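Long-range contact in exopolygalacturonase (Yersinia enterocolitica, PDB 2UVF), which probably removes galacturonic acid units from the ends of pectin's polygalacturonate chains as a family 28 exo-acting glycoside hydrolase: residues P566-K579 against T589-G603. Sequence-based numbering, arbitrary orientation.
Sequences PTAISDLRDSEFNK and TPWHFSEVKNVKVDG. With SO4 (sulfate ion), chain F.
Over one face of the Phe577 ring, toward its rim, comes Trp591 CZ3, the two planes inclined at 53°; Trp591 CH2 reaches back to Phe577 CB at 3.7 Å. At the edge of Phe577, in its plane, sit Leu572 CD2 and Val599 CG2. The indole has Val601 CG2 over the centre of one face and Pro590 CB toward the rim of the opposite one, while Ile569 CD1 reaches its edge, 3.7 Å from Trp591 CZ3. Phe593 completes the aromatic cluster, its CE2 3.5 Å from Ile569 CG2. With Ile569 CG1 beside its own N (chi1 -63°), CG2 is left anti to that N and meets Phe593, while CD1 turns to Trp591. Broad or branched apolar groups suit this place: they pack over the last turns of the helix, Ile569 and Phe577 buried, Trp591 and Phe593 only partly covered.

Polar groups secure the ends. Thr567 OG1 gives its proton to Pro590 O at 2.8 Å; Thr567 N bonds to the same oxygen, so one residue grips a carbonyl twice. At the corner, Lys579 N meets Asp602 OD2 on its syn side at 3.1 Å, 27° out of the carboxylate plane. A carboxylate suits this spot because its other oxygen, OD1, takes a water shared with Phe577 O. Sulfate O1, probably from the crystallisation liquor, lies at the edge of the His592 ring, in its plane, and accepts from Thr589 N.

Parallel pairing of Ile569 with Phe593 and Ser570 with Ser594 is that of stacked coils in a right-handed parallel beta-helix, here at its C-terminal end. The chemistry implies an apolar cluster closing the helix: Lys597, Glu595 and Asp602 lie at the exposed side, while buried Asp571 is satisfied by Gly543 N. The Arg573 guanidinium carries Lys597 methylenes on one face and a cation-pi contact with Trp550; solvent screening probably eases the 4.4 Å between Arg573 NH1 and exposed Lys597 NZ.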
ATOM      1  N   PRO A 566      -8.151  27.164   0.729  1.00 32.07           N
ATOM      2  CA  PRO A 566      -9.543  26.936   0.322  1.00 32.53           C
ATOM      3  C   PRO A 566      -9.720  25.793  -0.695  1.00 33.30           C
ATOM      4  O   PRO A 566      -8.771  25.432  -1.388  1.00 32.74           O
ATOM      5  CB  PRO A 566      -9.936  28.286  -0.304  1.00 32.94           C
ATOM      6  CG  PRO A 566      -9.031  29.290   0.356  1.00 32.52           C
ATOM      7  CD  PRO A 566      -7.728  28.557   0.485  1.00 32.06           C
ATOM      8  N   THR A 567     -10.941  25.254  -0.781  1.00 34.36           N
ATOM      9  CA  THR A 567     -11.294  24.171  -1.689  1.00 35.18           C
ATOM     10  C   THR A 567     -11.463  24.662  -3.133  1.00 36.69           C
ATOM     11  O   THR A 567     -11.657  25.852  -3.358  1.00 36.77           O
ATOM     12  CB  THR A 567     -12.639  23.515  -1.288  1.00 35.16           C
ATOM     13  OG1 THR A 567     -13.701  24.477  -1.419  1.00 35.32           O
ATOM     14  CG2 THR A 567     -12.597  22.948   0.154  1.00 34.33           C
ATOM     15  N   ALA A 568     -11.404  23.730  -4.088  1.00 37.52           N
ATOM     16  CA  ALA A 568     -11.754  23.967  -5.497  1.00 38.77           C
ATOM     17  C   ALA A 568     -12.477  22.737  -5.998  1.00 39.86           C
ATOM     18  O   ALA A 568     -11.883  21.676  -6.192  1.00 39.33           O
ATOM     19  CB  ALA A 568     -10.511  24.268  -6.362  1.00 38.77           C
ATOM     20  N   ILE A 569     -13.782  22.879  -6.172  1.00 41.53           N
ATOM     21  CA  ILE A 569     -14.642  21.755  -6.463  1.00 43.11           C
ATOM     22  C   ILE A 569     -15.425  22.060  -7.745  1.00 45.18           C
ATOM     23  O   ILE A 569     -16.313  22.919  -7.753  1.00 45.58           O
ATOM     24  CB  ILE A 569     -15.551  21.435  -5.229  1.00 42.95           C
ATOM     25  CG1 ILE A 569     -14.669  21.023  -4.024  1.00 41.11           C
ATOM     26  CG2 ILE A 569     -16.622  20.374  -5.576  1.00 41.25           C
ATOM     27  CD1 ILE A 569     -15.298  21.200  -2.661  1.00 38.18           C
ATOM     28  N   SER A 570     -15.049  21.394  -8.809  1.00 20.00           N
ATOM     29  CA  SER A 570     -15.843  21.446  -9.992  1.00 20.00           C
ATOM     30  C   SER A 570     -16.271  20.166 -10.621  1.00 20.00           C
ATOM     31  O   SER A 570     -15.616  19.153 -10.590  1.00 49.95           O
ATOM     32  CB  SER A 570     -15.347  22.459 -10.992  1.00 20.00           C
ATOM     33  OG  SER A 570     -14.288  21.964 -11.749  1.00 20.00           O
ATOM     34  N   ASP A 571     -17.423  20.262 -11.221  1.00 50.26           N
ATOM     35  CA  ASP A 571     -18.010  19.120 -11.926  1.00 50.24           C
ATOM     36  C   ASP A 571     -18.430  18.015 -10.984  1.00 49.59           C
ATOM     37  O   ASP A 571     -18.035  16.855 -11.138  1.00 49.51           O
ATOM     38  CB  ASP A 571     -17.052  18.575 -12.993  1.00 50.47           C
ATOM     39  CG  ASP A 571     -16.563  19.650 -13.937  1.00 52.15           C
ATOM     40  OD1 ASP A 571     -17.369  20.523 -14.332  1.00 53.85           O
ATOM     41  OD2 ASP A 571     -15.365  19.631 -14.283  1.00 54.38           O
ATOM     42  N   LEU A 572     -19.264  18.377 -10.023  1.00 49.04           N
ATOM     43  CA  LEU A 572     -19.710  17.429  -9.029  1.00 48.48           C
ATOM     44  C   LEU A 572     -21.232  17.429  -8.926  1.00 48.18           C
ATOM     45  O   LEU A 572     -21.855  18.479  -8.967  1.00 48.33           O
ATOM     46  CB  LEU A 572     -19.072  17.768  -7.685  1.00 48.19           C
ATOM     47  CG  LEU A 572     -19.352  16.801  -6.537  1.00 47.65           C
ATOM     48  CD1 LEU A 572     -18.588  15.497  -6.728  1.00 46.85           C
ATOM     49  CD2 LEU A 572     -18.995  17.475  -5.229  1.00 47.52           C
ATOM     50  N   ARG A 573     -21.823  16.250  -8.791  1.00 47.78           N
ATOM     51  CA  ARG A 573     -23.272  16.143  -8.653  1.00 47.80           C
ATOM     52  C   ARG A 573     -23.675  15.235  -7.510  1.00 47.20           C
ATOM     53  O   ARG A 573     -22.914  14.344  -7.131  1.00 46.68           O
ATOM     54  CB  ARG A 573     -23.888  15.617  -9.952  1.00 48.36           C
ATOM     55  CG  ARG A 573     -23.460  16.395 -11.164  1.00 50.02           C
ATOM     56  CD  ARG A 573     -24.429  16.230 -12.305  1.00 53.88           C
ATOM     57  NE  ARG A 573     -24.121  17.198 -13.363  1.00 56.25           N
ATOM     58  CZ  ARG A 573     -24.942  17.510 -14.361  1.00 57.90           C
ATOM     59  NH1 ARG A 573     -26.142  16.931 -14.455  1.00 58.52           N
ATOM     60  NH2 ARG A 573     -24.558  18.398 -15.268  1.00 58.49           N
ATOM     61  N   ASP A 574     -24.885  15.448  -6.985  1.00 46.45           N
ATOM     62  CA  ASP A 574     -25.497  14.571  -5.957  1.00 46.46           C
ATOM     63  C   ASP A 574     -24.611  14.354  -4.702  1.00 45.86           C
ATOM     64  O   ASP A 574     -24.608  13.266  -4.091  1.00 45.16           O
ATOM     65  CB  ASP A 574     -25.957  13.212  -6.546  1.00 46.70           C
ATOM     66  CG  ASP A 574     -26.435  13.308  -8.009  1.00 48.69           C
ATOM     67  OD1 ASP A 574     -27.146  14.278  -8.361  1.00 48.95           O
ATOM     68  OD2 ASP A 574     -26.103  12.386  -8.801  1.00 50.23           O
ATOM     69  N   SER A 575     -23.888  15.405  -4.311  1.00 45.23           N
ATOM     70  CA  SER A 575     -22.935  15.320  -3.208  1.00 44.71           C
ATOM     71  C   SER A 575     -23.246  16.255  -2.027  1.00 45.10           C
ATOM     72  O   SER A 575     -23.815  17.328  -2.216  1.00 45.29           O
ATOM     73  CB  SER A 575     -21.535  15.587  -3.749  1.00 44.95           C
ATOM     74  OG  SER A 575     -21.205  14.651  -4.763  1.00 42.30           O
ATOM     75  N   GLU A 576     -22.878  15.855  -0.807  1.00 44.57           N
ATOM     76  CA  GLU A 576     -23.051  16.736   0.365  1.00 44.39           C
ATOM     77  C   GLU A 576     -21.834  16.840   1.304  1.00 43.64           C
ATOM     78  O   GLU A 576     -21.141  15.852   1.539  1.00 43.02           O
ATOM     79  CB  GLU A 576     -24.331  16.407   1.157  1.00 44.35           C
ATOM     80  CG  GLU A 576     -24.321  15.095   1.907  1.00 45.66           C
ATOM     81  CD  GLU A 576     -24.477  13.909   0.993  1.00 48.36           C
ATOM     82  OE1 GLU A 576     -25.154  14.053  -0.052  1.00 49.03           O
ATOM     83  OE2 GLU A 576     -23.915  12.833   1.318  1.00 50.63           O
ATOM     84  N   PHE A 577     -21.632  18.044   1.851  1.00 42.91           N
ATOM     85  CA  PHE A 577     -20.508  18.376   2.726  1.00 41.93           C
ATOM     86  C   PHE A 577     -20.984  18.902   4.090  1.00 41.71           C
ATOM     87  O   PHE A 577     -21.205  20.107   4.260  1.00 41.77           O
ATOM     88  CB  PHE A 577     -19.612  19.415   2.047  1.00 41.70           C
ATOM     89  CG  PHE A 577     -19.077  18.979   0.717  1.00 42.14           C
ATOM     90  CD1 PHE A 577     -19.792  19.229  -0.455  1.00 41.22           C
ATOM     91  CD2 PHE A 577     -17.847  18.323   0.629  1.00 41.46           C
ATOM     92  CE1 PHE A 577     -19.298  18.821  -1.696  1.00 41.17           C
ATOM     93  CE2 PHE A 577     -17.349  17.910  -0.607  1.00 41.54           C
ATOM     94  CZ  PHE A 577     -18.071  18.160  -1.770  1.00 41.78           C
ATOM     95  N   ASN A 578     -21.106  17.995   5.056  1.00 40.64           N
ATOM     96  CA  ASN A 578     -21.641  18.302   6.373  1.00 40.55           C
ATOM     97  C   ASN A 578     -20.633  18.287   7.519  1.00 40.67           C
ATOM     98  O   ASN A 578     -19.869  17.332   7.682  1.00 40.36           O
ATOM     99  CB  ASN A 578     -22.811  17.374   6.677  1.00 40.40           C
ATOM    100  CG  ASN A 578     -23.904  17.496   5.636  1.00 40.43           C
ATOM    101  OD1 ASN A 578     -24.009  18.538   4.955  1.00 38.88           O
ATOM    102  ND2 ASN A 578     -24.688  16.436   5.464  1.00 36.45           N
ATOM    103  N   LYS A 579     -20.650  19.369   8.297  1.00 40.32           N
ATOM    104  CA  LYS A 579     -19.773  19.533   9.451  1.00 40.36           C
ATOM    105  C   LYS A 579     -18.306  19.471   9.045  1.00 39.38           C
ATOM    106  O   LYS A 579     -17.504  18.752   9.639  1.00 39.54           O
ATOM    107  CB  LYS A 579     -20.108  18.514  10.547  1.00 41.10           C
ATOM    108  CG  LYS A 579     -21.607  18.423  10.864  1.00 42.86           C
ATOM    109  CD  LYS A 579     -21.942  17.126  11.592  1.00 47.32           C
ATOM    110  CE  LYS A 579     -21.358  17.131  12.996  1.00 49.20           C
ATOM    111  NZ  LYS A 579     -21.691  18.424  13.662  1.00 49.78           N
ATOM    112  N   THR A 589     -12.399  32.567   2.111  1.00 42.65           N
ATOM    113  CA  THR A 589     -13.576  31.680   2.210  1.00 42.34           C
ATOM    114  C   THR A 589     -13.224  30.243   1.842  1.00 41.79           C
ATOM    115  O   THR A 589     -12.539  30.008   0.840  1.00 41.36           O
ATOM    116  CB  THR A 589     -14.787  32.119   1.307  1.00 42.69           C
ATOM    117  OG1 THR A 589     -14.382  32.208  -0.068  1.00 42.12           O
ATOM    118  CG2 THR A 589     -15.357  33.425   1.756  1.00 42.23           C
ATOM    119  N   PRO A 590     -13.708  29.273   2.641  1.00 41.66           N
ATOM    120  CA  PRO A 590     -13.332  27.890   2.369  1.00 41.74           C
ATOM    121  C   PRO A 590     -13.939  27.313   1.085  1.00 41.70           C
ATOM    122  O   PRO A 590     -13.247  26.621   0.341  1.00 41.16           O
ATOM    123  CB  PRO A 590     -13.830  27.150   3.605  1.00 41.88           C
ATOM    124  CG  PRO A 590     -14.938  27.965   4.137  1.00 41.21           C
ATOM    125  CD  PRO A 590     -14.587  29.384   3.821  1.00 41.51           C
ATOM    126  N   TRP A 591     -15.201  27.639   0.815  1.00 42.34           N
ATOM    127  CA  TRP A 591     -15.988  26.983  -0.237  1.00 42.80           C
ATOM    128  C   TRP A 591     -16.012  27.675  -1.608  1.00 43.89           C
ATOM    129  O   TRP A 591     -16.426  28.832  -1.726  1.00 43.91           O
ATOM    130  CB  TRP A 591     -17.406  26.768   0.266  1.00 42.20           C
ATOM    131  CG  TRP A 591     -17.465  25.796   1.411  1.00 42.16           C
ATOM    132  CD1 TRP A 591     -17.823  26.068   2.705  1.00 40.87           C
ATOM    133  CD2 TRP A 591     -17.142  24.402   1.368  1.00 40.52           C
ATOM    134  NE1 TRP A 591     -17.755  24.926   3.462  1.00 40.44           N
ATOM    135  CE2 TRP A 591     -17.337  23.890   2.668  1.00 40.81           C
ATOM    136  CE3 TRP A 591     -16.715  23.532   0.354  1.00 41.07           C
ATOM    137  CZ2 TRP A 591     -17.118  22.545   2.980  1.00 40.62           C
ATOM    138  CZ3 TRP A 591     -16.494  22.195   0.672  1.00 40.77           C
ATOM    139  CH2 TRP A 591     -16.696  21.719   1.972  1.00 40.80           C
ATOM    140  N   HIS A 592     -15.576  26.942  -2.635  1.00 44.99           N
ATOM    141  CA  HIS A 592     -15.524  27.433  -4.021  1.00 46.16           C
ATOM    142  C   HIS A 592     -16.120  26.415  -4.991  1.00 46.82           C
ATOM    143  O   HIS A 592     -15.511  25.379  -5.270  1.00 46.67           O
ATOM    144  CB  HIS A 592     -14.086  27.771  -4.433  1.00 46.16           C
ATOM    145  CG  HIS A 592     -13.514  28.945  -3.710  1.00 47.46           C
ATOM    146  ND1 HIS A 592     -12.952  28.845  -2.454  1.00 48.29           N
ATOM    147  CD2 HIS A 592     -13.412  30.248  -4.067  1.00 48.51           C
ATOM    148  CE1 HIS A 592     -12.531  30.038  -2.069  1.00 48.18           C
ATOM    149  NE2 HIS A 592     -12.799  30.906  -3.029  1.00 47.45           N
ATOM    150  N   PHE A 593     -17.309  26.730  -5.510  1.00 48.23           N
ATOM    151  CA  PHE A 593     -18.077  25.808  -6.358  1.00 49.48           C
ATOM    152  C   PHE A 593     -18.435  26.343  -7.744  1.00 50.61           C
ATOM    153  O   PHE A 593     -19.142  27.352  -7.858  1.00 50.95           O
ATOM    154  CB  PHE A 593     -19.387  25.433  -5.669  1.00 49.14           C
ATOM    155  CG  PHE A 593     -19.225  24.546  -4.489  1.00 48.60           C
ATOM    156  CD1 PHE A 593     -19.446  25.037  -3.208  1.00 48.32           C
ATOM    157  CD2 PHE A 593     -18.877  23.209  -4.652  1.00 47.67           C
ATOM    158  CE1 PHE A 593     -19.316  24.210  -2.102  1.00 48.61           C
ATOM    159  CE2 PHE A 593     -18.741  22.379  -3.557  1.00 47.97           C
ATOM    160  CZ  PHE A 593     -18.962  22.881  -2.273  1.00 48.78           C
ATOM    161  N   SER A 594     -17.987  25.652  -8.791  1.00 51.85           N
ATOM    162  CA  SER A 594     -18.520  25.891 -10.135  1.00 52.82           C
ATOM    163  C   SER A 594     -18.936  24.587 -10.802  1.00 53.47           C
ATOM    164  O   SER A 594     -18.313  23.546 -10.578  1.00 53.26           O
ATOM    165  CB  SER A 594     -17.545  26.690 -11.024  1.00 53.17           C
ATOM    166  OG  SER A 594     -16.409  25.935 -11.432  1.00 54.07           O
ATOM    167  N   GLU A 595     -20.005  24.667 -11.604  1.00 53.87           N
ATOM    168  CA  GLU A 595     -20.482  23.571 -12.450  1.00 54.58           C
ATOM    169  C   GLU A 595     -21.028  22.379 -11.662  1.00 54.74           C
ATOM    170  O   GLU A 595     -20.818  21.224 -12.027  1.00 55.08           O
ATOM    171  CB  GLU A 595     -19.407  23.145 -13.467  1.00 54.66           C
ATOM    172  CG  GLU A 595     -19.089  24.205 -14.548  1.00 56.53           C
ATOM    173  CD  GLU A 595     -20.160  24.283 -15.646  1.00 58.05           C
ATOM    174  OE1 GLU A 595     -20.539  23.218 -16.186  1.00 58.68           O
ATOM    175  OE2 GLU A 595     -20.617  25.406 -15.975  1.00 58.33           O
ATOM    176  N   VAL A 596     -21.761  22.674 -10.595  1.00 55.15           N
ATOM    177  CA  VAL A 596     -22.298  21.635  -9.713  1.00 55.57           C
ATOM    178  C   VAL A 596     -23.801  21.507  -9.858  1.00 56.00           C
ATOM    179  O   VAL A 596     -24.476  22.460 -10.246  1.00 56.25           O
ATOM    180  CB  VAL A 596     -21.927  21.873  -8.204  1.00 55.40           C
ATOM    181  CG1 VAL A 596     -20.415  21.763  -7.983  1.00 54.73           C
ATOM    182  CG2 VAL A 596     -22.464  23.213  -7.688  1.00 55.09           C
ATOM    183  N   LYS A 597     -24.323  20.326  -9.547  1.00 56.41           N
ATOM    184  CA  LYS A 597     -25.762  20.127  -9.497  1.00 56.96           C
ATOM    185  C   LYS A 597     -26.125  19.225  -8.328  1.00 56.95           C
ATOM    186  O   LYS A 597     -25.724  18.067  -8.287  1.00 56.79           O
ATOM    187  CB  LYS A 597     -26.291  19.555 -10.822  1.00 57.05           C
ATOM    188  CG  LYS A 597     -27.781  19.768 -11.051  1.00 57.34           C
ATOM    189  CD  LYS A 597     -28.252  19.038 -12.293  1.00 57.51           C
ATOM    190  CE  LYS A 597     -29.617  19.532 -12.748  1.00 59.07           C
ATOM    191  NZ  LYS A 597     -30.027  18.898 -14.037  1.00 59.35           N
ATOM    192  N   ASN A 598     -26.885  19.779  -7.383  1.00 57.15           N
ATOM    193  CA  ASN A 598     -27.390  19.041  -6.218  1.00 57.58           C
ATOM    194  C   ASN A 598     -26.360  18.775  -5.067  1.00 57.77           C
ATOM    195  O   ASN A 598     -26.083  17.627  -4.708  1.00 57.78           O
ATOM    196  CB  ASN A 598     -28.133  17.768  -6.675  1.00 57.04           C
ATOM    197  CG  ASN A 598     -29.048  17.217  -5.608  1.00 57.27           C
ATOM    198  OD1 ASN A 598     -29.641  17.973  -4.836  1.00 58.57           O
ATOM    199  ND2 ASN A 598     -29.165  15.894  -5.550  1.00 55.46           N
ATOM    200  N   VAL A 599     -25.828  19.867  -4.499  1.00 58.28           N
ATOM    201  CA  VAL A 599     -24.929  19.908  -3.310  1.00 58.61           C
ATOM    202  C   VAL A 599     -25.098  21.339  -2.733  1.00 59.16           C
ATOM    203  O   VAL A 599     -25.409  22.200  -3.544  1.00 59.58           O
ATOM    204  CB  VAL A 599     -23.425  19.590  -3.747  1.00 58.81           C
ATOM    205  CG1 VAL A 599     -23.115  20.027  -5.183  1.00 58.35           C
ATOM    206  CG2 VAL A 599     -22.383  20.169  -2.787  1.00 58.65           C
ATOM    207  N   LYS A 600     -24.962  21.699  -1.428  1.00 59.80           N
ATOM    208  CA  LYS A 600     -25.141  20.986  -0.111  1.00 59.73           C
ATOM    209  C   LYS A 600     -23.715  20.739   0.405  1.00 59.95           C
ATOM    210  O   LYS A 600     -23.231  19.613   0.314  1.00 59.93           O
ATOM    211  CB  LYS A 600     -26.015  19.732  -0.208  1.00 59.60           C
ATOM    212  CG  LYS A 600     -27.482  20.065  -0.507  1.00 60.17           C
ATOM    213  CD  LYS A 600     -28.465  19.146   0.222  1.00 60.20           C
ATOM    214  CE  LYS A 600     -29.827  19.147  -0.465  1.00 60.43           C
ATOM    215  NZ  LYS A 600     -29.880  18.159  -1.597  1.00 60.60           N
ATOM    216  N   VAL A 601     -23.016  21.749   0.976  1.00 60.10           N
ATOM    217  CA  VAL A 601     -23.087  22.301   2.395  1.00 60.28           C
ATOM    218  C   VAL A 601     -24.275  22.471   3.409  1.00 60.47           C
ATOM    219  O   VAL A 601     -24.980  23.484   3.431  1.00 60.24           O
ATOM    220  CB  VAL A 601     -22.189  23.587   2.481  1.00 60.08           C
ATOM    221  CG1 VAL A 601     -21.496  23.686   3.834  1.00 60.36           C
ATOM    222  CG2 VAL A 601     -21.161  23.596   1.351  1.00 59.77           C
ATOM    223  N   ASP A 602     -24.385  21.481   4.299  1.00 60.83           N
ATOM    224  CA  ASP A 602     -25.047  21.578   5.627  1.00 61.34           C
ATOM    225  C   ASP A 602     -26.595  21.651   5.778  1.00 62.48           C
ATOM    226  O   ASP A 602     -27.068  22.311   6.704  1.00 62.60           O
ATOM    227  CB  ASP A 602     -24.385  22.680   6.506  1.00 60.92           C
ATOM    228  CG  ASP A 602     -23.153  22.183   7.297  1.00 58.75           C
ATOM    229  OD1 ASP A 602     -22.139  22.911   7.320  1.00 54.04           O
ATOM    230  OD2 ASP A 602     -23.204  21.095   7.916  1.00 55.73           O
ATOM    231  N   GLY A 603     -27.404  21.066   4.891  1.00 63.58           N
ATOM    232  CA  GLY A 603     -27.138  20.890   3.469  1.00 65.12           C
ATOM    233  C   GLY A 603     -27.956  21.995   2.811  1.00 66.22           C
ATOM    234  O   GLY A 603     -29.194  22.007   2.911  1.00 66.21           O
TER
HETATM  235  S   SO4 F1609      -9.861  32.759  -1.602  1.00 54.32           S
HETATM  236  O1  SO4 F1609     -10.978  32.378  -0.742  1.00 53.27           O
HETATM  237  O2  SO4 F1609      -8.673  33.076  -0.815  1.00 53.82           O
HETATM  238  O3  SO4 F1609      -9.524  31.658  -2.506  1.00 55.60           O
HETATM  239  O4  SO4 F1609     -10.258  33.926  -2.398  1.00 55.91           O
HETATM  240  O   HOH W   1     -19.942  21.763   6.261  1.00 30.84           O